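Long-range contacts in methylmalonate-semialdehyde dehydrogenase (Oceanimonas doudoroffii, PDB 4ZZ7), which catalyses the NAD-dependent, coenzyme A-acylating oxidation of methylmalonate semialdehyde, as an enzyme of the aldehyde dehydrogenase family: residues M101-R106 / F153-P158; E109-A114 / M161-I166; E343-T348 / M379-E384. All coordinates share one frame; numbering follows the deposited sequence.

Contacts 1 and 2 are buried neighbours joining the same two helices, 97-115 and 156-167, at successive levels; their centres lie about 12 Å apart. Contact 1 works at the start of helix 156-167, beside the bound NAD, where a buried carboxylate meets backbone N-H groups. Contact 2, further along both helices, is apolar packing without a hydrogen bond between its segments. Contact 3 stands apart, its centre about 32 Å from that of contact 1 and about 40 Å from that of contact 2. Partly exposed, it ties the end of helix 329-344 to the short helix 380-383, combining an amide side-chain hydrogen bond with a small apolar patch.

Contact 1. Residues M101-R106 / F153-P158; sequences MGELQR and FPVMVP
Glu-103 reaches from helix 97-115 into the turn that opens helix 156-167, where its OE2 accepts two backbone hydrogen bonds. Val-155 N lies 2.8 Å from Glu-103 OE2 and approaches almost in line with the C-O bond. Met-156 N, 3.1 Å from the same OE2, donates to its anti lone pair with an N-H...O angle of 165°. Glu-103 CG stands anti to the backbone N (chi1 171°), and the chain stays extended beyond it, carrying the carboxylate across to the turn. A glutamate suits this buried place because it is long enough to span the gap and the N-terminal end of helix 156-167 would probably stabilise its negative charge. The edge of the Phe-153 ring borders the carboxylate, CD1 lying 3.6 Å from Glu-103 CD with the two planes 84° apart. Behind the carboxylate, along its own chain, Glu-103 CG packs against Met-156 CB at 3.6 Å. Met-156 bends at chi3, which lays CE over the centre of the Phe-153 ring, while SD sits over one face of the Arg-106 guanidinium, 3.5 Å from NH2. On the other flank Leu-104 CD1 meets Val-155 CG1 at 4.1 Å. In the second shell, a salt bridge from Lys-95 to OE1 positions the carboxylate and probably favours its ionised form. An alanine in place of Glu-103 would probably leave the N-H groups of Val-155 and Met-156 without their acceptor and Lys-95 without its charge partner, letting the turn shift. Phe-153 approaches both the bound NAD and the NAD-binding Cys-283, each about 4 Å from its side chain. The turn follows strand 144-148, a parallel strand of the mixed NAD-binding sheet; this is the strand-loop-helix connection of the Rossmann-like NAD-binding fold of aldehyde dehydrogenases, joined here to helix 97-115 through Glu-103.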
# COMPACT_ATOMS: atom_id res chain seq x y z
N MET A 101 1.42 6.13 33.44
CA MET A 101 0.94 7.07 32.41
C MET A 101 1.62 6.84 31.07
O MET A 101 0.96 6.86 30.04
CB MET A 101 1.15 8.54 32.83
CG MET A 101 0.05 9.09 33.72
SD MET A 101 -1.61 9.16 33.02
CE MET A 101 -1.37 9.96 31.43
N GLY A 102 2.93 6.63 31.09
CA GLY A 102 3.67 6.23 29.91
C GLY A 102 3.07 4.99 29.26
O GLY A 102 2.81 4.97 28.05
N GLU A 103 2.83 3.97 30.08
CA GLU A 103 2.23 2.70 29.65
C GLU A 103 0.85 2.96 29.06
O GLU A 103 0.55 2.51 27.95
CB GLU A 103 2.12 1.71 30.83
CG GLU A 103 1.29 0.46 30.49
CD GLU A 103 1.30 -0.66 31.52
OE1 GLU A 103 2.01 -0.59 32.54
OE2 GLU A 103 0.58 -1.63 31.28
N LEU A 104 0.02 3.65 29.83
CA LEU A 104 -1.34 3.97 29.39
C LEU A 104 -1.38 4.75 28.07
O LEU A 104 -2.22 4.49 27.21
CB LEU A 104 -2.10 4.74 30.49
CG LEU A 104 -3.51 5.18 30.10
CD1 LEU A 104 -4.39 3.99 29.71
CD2 LEU A 104 -4.16 5.95 31.23
N GLN A 105 -0.46 5.70 27.91
CA GLN A 105 -0.41 6.53 26.70
C GLN A 105 -0.06 5.72 25.45
O GLN A 105 -0.58 5.99 24.39
CB GLN A 105 0.60 7.66 26.86
CG GLN A 105 0.42 8.78 25.86
CD GLN A 105 -0.83 9.63 26.16
OE1 GLN A 105 -1.16 9.90 27.34
NE2 GLN A 105 -1.51 10.07 25.09
N ARG A 106 0.84 4.76 25.58
CA ARG A 106 1.20 3.89 24.46
C ARG A 106 0.06 2.94 24.09
O ARG A 106 -0.18 2.63 22.93
CB ARG A 106 2.51 3.12 24.78
CG ARG A 106 3.75 4.00 24.93
CD ARG A 106 4.93 3.53 24.08
NE ARG A 106 5.35 2.13 24.33
CZ ARG A 106 6.16 1.71 25.32
NH1 ARG A 106 6.63 2.56 26.24
NH2 ARG A 106 6.49 0.42 25.41
N PHE A 153 3.27 -5.15 31.84
CA PHE A 153 2.43 -4.16 31.17
C PHE A 153 0.98 -4.62 31.14
O PHE A 153 0.45 -4.98 30.10
CB PHE A 153 2.87 -3.95 29.74
CG PHE A 153 4.17 -3.24 29.60
CD1 PHE A 153 4.28 -1.90 29.96
CD2 PHE A 153 5.26 -3.87 29.04
CE1 PHE A 153 5.49 -1.23 29.81
CE2 PHE A 153 6.46 -3.20 28.88
CZ PHE A 153 6.57 -1.88 29.26
N PRO A 154 0.31 -4.56 32.26
CA PRO A 154 -1.00 -5.14 32.35
C PRO A 154 -2.06 -4.37 31.59
O PRO A 154 -3.19 -4.86 31.45
CB PRO A 154 -1.28 -5.08 33.83
CG PRO A 154 -0.59 -3.84 34.26
CD PRO A 154 0.68 -3.84 33.48
N VAL A 155 -1.72 -3.16 31.16
CA VAL A 155 -2.63 -2.34 30.35
C VAL A 155 -2.22 -2.30 28.87
O VAL A 155 -3.03 -2.63 27.99
CB VAL A 155 -2.72 -0.92 30.94
CG1 VAL A 155 -3.28 0.09 29.94
CG2 VAL A 155 -3.60 -0.96 32.19
N MET A 156 -0.98 -1.89 28.61
CA MET A 156 -0.54 -1.63 27.26
C MET A 156 -0.50 -2.88 26.44
O MET A 156 -0.96 -2.88 25.31
CB MET A 156 0.84 -1.00 27.25
CG MET A 156 1.38 -0.66 25.85
SD MET A 156 3.13 -0.24 25.91
CE MET A 156 3.79 -1.89 26.21
N VAL A 157 0.07 -3.95 26.98
CA VAL A 157 0.21 -5.18 26.19
C VAL A 157 -1.18 -5.74 25.83
O VAL A 157 -1.39 -6.11 24.69
CB VAL A 157 1.18 -6.23 26.81
CG1 VAL A 157 0.96 -7.59 26.18
CG2 VAL A 157 2.64 -5.83 26.57
N PRO A 158 -2.14 -5.76 26.77
CA PRO A 158 -3.48 -6.16 26.31
C PRO A 158 -4.06 -5.25 25.22
O PRO A 158 -4.77 -5.75 24.34
CB PRO A 158 -4.32 -6.11 27.59
CG PRO A 158 -3.34 -6.47 28.66
CD PRO A 158 -2.04 -5.80 28.24

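Contact 2. Residues E109-A114 / M161-I166; sequences ENVEYA and MFPMAI
Pro-163 meets Val-111 and Ala-114 of helix 97-115 through its ring carbons. Its CB packs against Ala-114 CB at 4.2 Å, a methyl small enough to let the helices come close. Further round the ring, CG meets Val-111 CG2 at 4.1 Å, the two side chains crossing at about a right angle. CD closes the ring at the nitrogen and lies over one face of the preceding Phe-162 ring, offset toward its rim. Proline has no N-H to give, which suits the kink of helix 156-167 here. One residue on, Met-164 bends at chi2 (60°) and chi3, and its CE comes to 3.6 Å from Tyr-113 CD2. The two short helical segments run almost parallel, 7° apart, with axes 8.8 Å from each other. Met-71 of helix 64-80 covers Val-111 and Pro-163, whereas helix 467-473 covers Met-164 and Tyr-113. The Tyr-113 hydroxyl bonds to Glu-119 of the second subunit; Arg-69 of that subunit pairs with Glu-109 and Glu-112, and Lys-75 of the same chain also with Glu-112. With methyl, ring and aromatic carbons meeting between the side chains, the fit depends on shape and exclusion of water, while those polar ends find partners across the subunit interface.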
# COMPACT_ATOMS: atom_id res chain seq x y z
N GLU A 109 -2.40 4.83 22.27
CA GLU A 109 -1.84 4.93 20.92
C GLU A 109 -2.28 3.77 20.05
O GLU A 109 -2.71 3.98 18.92
CB GLU A 109 -0.32 5.10 20.94
CG GLU A 109 0.07 6.52 21.35
CD GLU A 109 1.55 6.85 21.27
OE1 GLU A 109 1.90 8.03 21.51
OE2 GLU A 109 2.35 5.94 20.94
N ASN A 110 -2.25 2.56 20.61
CA ASN A 110 -2.76 1.36 19.91
C ASN A 110 -4.25 1.42 19.60
O ASN A 110 -4.71 0.77 18.65
CB ASN A 110 -2.54 0.08 20.73
CG ASN A 110 -1.08 -0.32 20.85
OD1 ASN A 110 -0.57 -0.48 21.96
ND2 ASN A 110 -0.42 -0.53 19.72
N VAL A 111 -4.99 2.15 20.44
CA VAL A 111 -6.43 2.36 20.26
C VAL A 111 -6.64 3.34 19.13
O VAL A 111 -7.53 3.15 18.30
CB VAL A 111 -7.10 2.86 21.57
CG1 VAL A 111 -8.57 3.20 21.37
CG2 VAL A 111 -6.97 1.80 22.65
N GLU A 112 -5.81 4.38 19.11
CA GLU A 112 -5.87 5.39 18.06
C GLU A 112 -5.68 4.72 16.73
O GLU A 112 -6.49 4.87 15.83
CB GLU A 112 -4.79 6.42 18.26
CG GLU A 112 -5.07 7.31 19.46
CD GLU A 112 -3.98 8.32 19.72
OE1 GLU A 112 -4.23 9.20 20.58
OE2 GLU A 112 -2.90 8.23 19.10
N TYR A 113 -4.64 3.92 16.62
CA TYR A 113 -4.41 3.19 15.38
C TYR A 113 -5.61 2.33 14.96
O TYR A 113 -5.96 2.27 13.79
CB TYR A 113 -3.10 2.38 15.46
CG TYR A 113 -2.63 1.82 14.12
CD1 TYR A 113 -2.35 2.65 13.05
CD2 TYR A 113 -2.48 0.45 13.94
CE1 TYR A 113 -1.94 2.14 11.83
CE2 TYR A 113 -2.06 -0.06 12.73
CZ TYR A 113 -1.80 0.79 11.67
OH TYR A 113 -1.38 0.26 10.46
N ALA A 114 -6.27 1.69 15.91
CA ALA A 114 -7.42 0.80 15.62
C ALA A 114 -8.63 1.56 15.11
O ALA A 114 -9.47 1.00 14.39
CB ALA A 114 -7.80 0.03 16.88
N MET A 161 -3.47 -6.09 21.65
CA MET A 161 -4.18 -7.22 21.07
C MET A 161 -5.64 -6.94 20.75
O MET A 161 -6.05 -6.97 19.58
CB MET A 161 -4.09 -8.41 22.01
CG MET A 161 -2.66 -8.88 22.28
SD MET A 161 -2.63 -10.29 23.41
CE MET A 161 -0.88 -10.36 23.82
N PHE A 162 -6.43 -6.68 21.78
CA PHE A 162 -7.89 -6.65 21.61
C PHE A 162 -8.52 -5.44 20.93
O PHE A 162 -9.54 -5.58 20.28
CB PHE A 162 -8.62 -7.00 22.91
CG PHE A 162 -8.59 -5.94 23.96
CD1 PHE A 162 -9.51 -4.90 23.94
CD2 PHE A 162 -7.73 -6.04 25.03
CE1 PHE A 162 -9.53 -3.96 24.96
CE2 PHE A 162 -7.74 -5.11 26.04
CZ PHE A 162 -8.65 -4.07 26.01
N PRO A 163 -7.93 -4.24 21.08
CA PRO A 163 -8.46 -3.17 20.24
C PRO A 163 -8.45 -3.59 18.77
O PRO A 163 -9.50 -3.61 18.14
CB PRO A 163 -7.50 -2.01 20.51
CG PRO A 163 -7.06 -2.24 21.90
CD PRO A 163 -6.90 -3.74 22.00
N MET A 164 -7.29 -4.00 18.27
CA MET A 164 -7.15 -4.27 16.84
C MET A 164 -7.93 -5.52 16.45
O MET A 164 -8.55 -5.56 15.39
CB MET A 164 -5.68 -4.42 16.42
CG MET A 164 -5.47 -4.73 14.93
SD MET A 164 -6.11 -3.47 13.81
CE MET A 164 -4.90 -2.20 14.09
N ALA A 165 -7.89 -6.54 17.31
CA ALA A 165 -8.58 -7.78 17.02
C ALA A 165 -10.08 -7.54 16.91
O ALA A 165 -10.73 -8.03 15.98
CB ALA A 165 -8.27 -8.80 18.10
N ILE A 166 -10.62 -6.75 17.84
CA ILE A 166 -12.06 -6.50 17.90
C ILE A 166 -12.48 -5.68 16.69
O ILE A 166 -13.40 -6.04 15.96
CB ILE A 166 -12.47 -5.81 19.21
CG1 ILE A 166 -12.43 -6.83 20.35
CG2 ILE A 166 -13.86 -5.22 19.10
CD1 ILE A 166 -12.44 -6.24 21.73

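Contact 3. Residues E343-T348 / M379-E384; sequences EQQGAT and MTSYQE
Gln-345, just beyond the end of helix 329-344, presents its amide to the start of helix 380-383. Its OE1 accepts from Thr-380 N at 3.0 Å, and the donor lies in the carbonyl plane on a lone pair, with a C=O...N angle of 123°. The chain is extended beyond CG, giving glutamine the length to serve a helix-opening N-H whose own helix offers no acceptor. On the exposed side the grip slackens: Gln-345 NE2 makes a weak hydrogen bond, at 3.5 Å, to Thr-380 OG1. On the buried side the contact is apolar packing: Met-379 is extended beyond CG, and its CE touches Ala-347 CB at 3.8 Å and Gln-345 O at the same distance. Between these two parts Gly-346, with positive phi, is the C' residue of a Schellman motif; a side chain there would jam against the preceding carbonyl oxygen. The motif turns the chain out of helix 329-344 and into strand 348-351, which pairs antiparallel with strand 370-373. Ala-347 also rests on Ile-372 of that strand and on Ala-342, while Thr-380 and Ser-381 touch Ser-341, so that helix 380-383 sits against the last turns of helix 329-344, next to the strand pair.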
# COMPACT_ATOMS: atom_id res chain seq x y z
N GLU A 343 28.88 -11.08 40.80
CA GLU A 343 30.01 -10.81 41.70
C GLU A 343 30.89 -12.04 41.93
O GLU A 343 32.11 -11.95 41.89
CB GLU A 343 29.50 -10.31 43.03
CG GLU A 343 30.61 -9.76 43.90
CD GLU A 343 30.09 -9.04 45.11
OE1 GLU A 343 30.54 -7.90 45.34
OE2 GLU A 343 29.22 -9.62 45.81
N GLN A 344 30.23 -13.17 42.19
CA GLN A 344 30.89 -14.45 42.33
C GLN A 344 31.74 -14.80 41.10
O GLN A 344 32.87 -15.23 41.28
CB GLN A 344 29.88 -15.56 42.59
CG GLN A 344 30.52 -16.87 43.06
CD GLN A 344 29.59 -18.07 42.96
OE1 GLN A 344 28.38 -17.92 42.72
NE2 GLN A 344 30.14 -19.27 43.16
N GLN A 345 31.21 -14.61 39.88
CA GLN A 345 31.96 -14.97 38.64
C GLN A 345 33.03 -13.96 38.18
O GLN A 345 33.58 -14.09 37.10
CB GLN A 345 30.99 -15.29 37.48
CG GLN A 345 30.16 -16.55 37.72
CD GLN A 345 29.11 -16.81 36.63
OE1 GLN A 345 28.39 -15.90 36.20
NE2 GLN A 345 29.01 -18.05 36.21
N GLY A 346 33.32 -12.95 39.00
CA GLY A 346 34.43 -12.02 38.76
C GLY A 346 34.08 -10.58 38.41
O GLY A 346 34.97 -9.76 38.22
N ALA A 347 32.78 -10.26 38.33
CA ALA A 347 32.32 -8.94 37.85
C ALA A 347 32.39 -7.90 38.95
O ALA A 347 32.18 -8.23 40.11
CB ALA A 347 30.90 -9.02 37.30
N THR A 348 32.66 -6.66 38.57
CA THR A 348 32.74 -5.52 39.49
C THR A 348 31.34 -4.93 39.79
O THR A 348 30.62 -4.49 38.88
CB THR A 348 33.64 -4.38 38.90
OG1 THR A 348 34.86 -4.92 38.36
CG2 THR A 348 33.96 -3.32 39.96
N MET A 379 29.35 -15.45 31.73
CA MET A 379 28.63 -15.30 33.01
C MET A 379 27.15 -15.59 32.84
O MET A 379 26.55 -15.25 31.84
CB MET A 379 28.81 -13.89 33.58
CG MET A 379 30.25 -13.41 33.70
SD MET A 379 30.38 -11.75 34.41
CE MET A 379 32.14 -11.53 34.67
N THR A 380 26.55 -16.22 33.84
CA THR A 380 25.15 -16.65 33.77
C THR A 380 24.23 -15.46 33.83
O THR A 380 23.17 -15.43 33.21
CB THR A 380 24.79 -17.57 34.95
OG1 THR A 380 25.79 -18.57 35.07
CG2 THR A 380 23.46 -18.26 34.73
N SER A 381 24.64 -14.47 34.62
CA SER A 381 23.89 -13.22 34.73
C SER A 381 23.85 -12.42 33.40
O SER A 381 22.93 -11.62 33.19
CB SER A 381 24.47 -12.39 35.88
OG SER A 381 25.88 -12.53 35.96
N TYR A 382 24.85 -12.62 32.53
CA TYR A 382 24.83 -12.03 31.18
C TYR A 382 24.05 -12.85 30.16
O TYR A 382 23.39 -12.30 29.29
CB TYR A 382 26.25 -11.81 30.64
CG TYR A 382 26.27 -11.52 29.15
CD1 TYR A 382 26.13 -10.23 28.68
CD2 TYR A 382 26.41 -12.54 28.22
CE1 TYR A 382 26.15 -9.95 27.33
CE2 TYR A 382 26.42 -12.28 26.87
CZ TYR A 382 26.29 -10.99 26.42
OH TYR A 382 26.29 -10.76 25.07
N GLN A 383 24.16 -14.17 30.22
CA GLN A 383 23.43 -15.00 29.30
C GLN A 383 21.94 -14.89 29.55
O GLN A 383 21.17 -14.83 28.61
CB GLN A 383 23.88 -16.46 29.38
CG GLN A 383 25.29 -16.72 28.85
CD GLN A 383 25.95 -17.97 29.41
OE1 GLN A 383 25.27 -18.89 29.88
NE2 GLN A 383 27.29 -18.02 29.39
N GLU A 384 21.53 -14.85 30.81
CA GLU A 384 20.12 -14.94 31.16
C GLU A 384 19.50 -13.56 31.41
O GLU A 384 20.22 -12.63 31.74
CB GLU A 384 19.97 -15.84 32.38
CG GLU A 384 20.41 -17.28 32.08
CD GLU A 384 20.28 -18.22 33.27
OE1 GLU A 384 19.82 -17.79 34.37
OE2 GLU A 384 20.65 -19.40 33.10